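Local coordinates for acyl-CoA dehydrogenase (Thermus thermophilus, PDB 2Z1Q) that oxidises acyl-CoA thioesters to their 2,3-dehydroacyl forms with FAD as cofactor, passing the electrons to an acceptor, at the interface of chains A and B. Numbering follows the deposited sequence. Chains: chain A/B, Acyl-CoA dehydrogenase.

The interface of chains A and B. Residues chain A 301, 305, 371; chain B 395, 400-402.
A:Gln371 and B:Glu402 meet tip to tip across the subunit boundary and illustrate how one carboxylate can be shared between two helices of a neighbouring chain. The patch belongs to a two-fold symmetric interface, so it recurs with the chains exchanged; that the dimer is the working form is plausible, though the structure alone does not show it. B:Glu402, near the start of helix 401-407, divides its oxygens. OE1 takes the amide NE2 of A:Gln371 on its syn lone pair at 2.9 Å, in a nearly straight bond lying in the amide plane. OE2 forms a salt bridge with the ammonium NZ of A:Lys305 at 3.0 Å, met from well above the carboxylate plane. The amide of A:Gln371, on helix 348-373, stands 69° from that plane; CG lies anti to the backbone N (chi1 -161°), and a bend at chi2 turns NE2 towards B:Glu402 and B:Arg395. NE2 also donates to the backbone carbonyl O of B:Arg395 at 3.2 Å, so two bonds fix the amide's rotation. An alanine in its place would probably leave B:Glu402 OE1 and the B:Arg395 carbonyl without this shared donor. Nearer the backbone of B:Glu402, methyl CD1 of A:Leu301 packs on CB at 3.6 Å. A:Lys305, also on helix 300-331, runs extended to CE, 3.7 Å from B:Glu402 CD, and the bend at chi4 (-56°) then turns NZ onto OE2.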
# COMPACT_ATOMS: atom_id res chain seq x y z
N LEU A 301 -1.58 16.94 -9.69
CA LEU A 301 -1.57 15.59 -9.13
C LEU A 301 -1.29 15.55 -7.63
O LEU A 301 -1.67 14.59 -6.97
CB LEU A 301 -0.56 14.70 -9.87
CG LEU A 301 -0.97 14.35 -11.31
CD1 LEU A 301 0.05 13.40 -11.92
CD2 LEU A 301 -2.34 13.70 -11.30
N LYS A 305 -4.20 14.27 -4.46
CA LYS A 305 -3.85 13.44 -3.30
C LYS A 305 -4.26 14.10 -1.99
O LYS A 305 -4.97 13.50 -1.18
CB LYS A 305 -2.33 13.16 -3.28
CG LYS A 305 -1.79 12.35 -4.49
CD LYS A 305 -0.26 12.28 -4.49
CE LYS A 305 0.31 11.66 -5.80
NZ LYS A 305 -0.21 10.29 -6.13
N GLN A 371 4.47 8.98 -1.32
CA GLN A 371 4.53 9.41 -2.70
C GLN A 371 4.86 10.90 -2.83
O GLN A 371 5.73 11.26 -3.62
CB GLN A 371 3.23 9.08 -3.43
CG GLN A 371 3.35 9.06 -4.94
CD GLN A 371 4.37 8.03 -5.44
OE1 GLN A 371 4.64 7.03 -4.77
NE2 GLN A 371 4.90 8.25 -6.63
N ARG B 395 7.43 2.84 -7.49
CA ARG B 395 6.54 3.88 -7.99
C ARG B 395 7.25 5.24 -8.03
O ARG B 395 6.67 6.25 -8.44
CB ARG B 395 5.29 3.96 -7.11
CG ARG B 395 4.38 2.73 -7.24
CD ARG B 395 3.60 2.49 -5.93
NE ARG B 395 2.70 3.58 -5.60
CZ ARG B 395 2.06 3.70 -4.43
NH1 ARG B 395 2.23 2.79 -3.49
NH2 ARG B 395 1.26 4.73 -4.21
N THR B 400 8.60 9.28 -11.20
CA THR B 400 7.49 8.90 -10.34
C THR B 400 6.32 8.57 -11.26
O THR B 400 6.32 8.97 -12.43
CB THR B 400 7.05 10.07 -9.43
OG1 THR B 400 6.47 11.10 -10.23
CG2 THR B 400 8.24 10.64 -8.68
N ASN B 401 5.32 7.86 -10.73
CA ASN B 401 4.17 7.52 -11.55
C ASN B 401 3.37 8.75 -11.96
O ASN B 401 2.64 8.72 -12.95
CB ASN B 401 3.31 6.49 -10.82
CG ASN B 401 3.93 5.10 -10.86
OD1 ASN B 401 4.97 4.91 -11.50
ND2 ASN B 401 3.31 4.14 -10.21
N GLU B 402 3.50 9.83 -11.18
CA GLU B 402 2.82 11.09 -11.51
C GLU B 402 3.46 11.61 -12.81
O GLU B 402 2.76 11.89 -13.78
CB GLU B 402 3.01 12.13 -10.40
CG GLU B 402 2.24 11.85 -9.10
CD GLU B 402 2.75 10.64 -8.35
OE1 GLU B 402 3.93 10.63 -7.95
OE2 GLU B 402 1.97 9.68 -8.17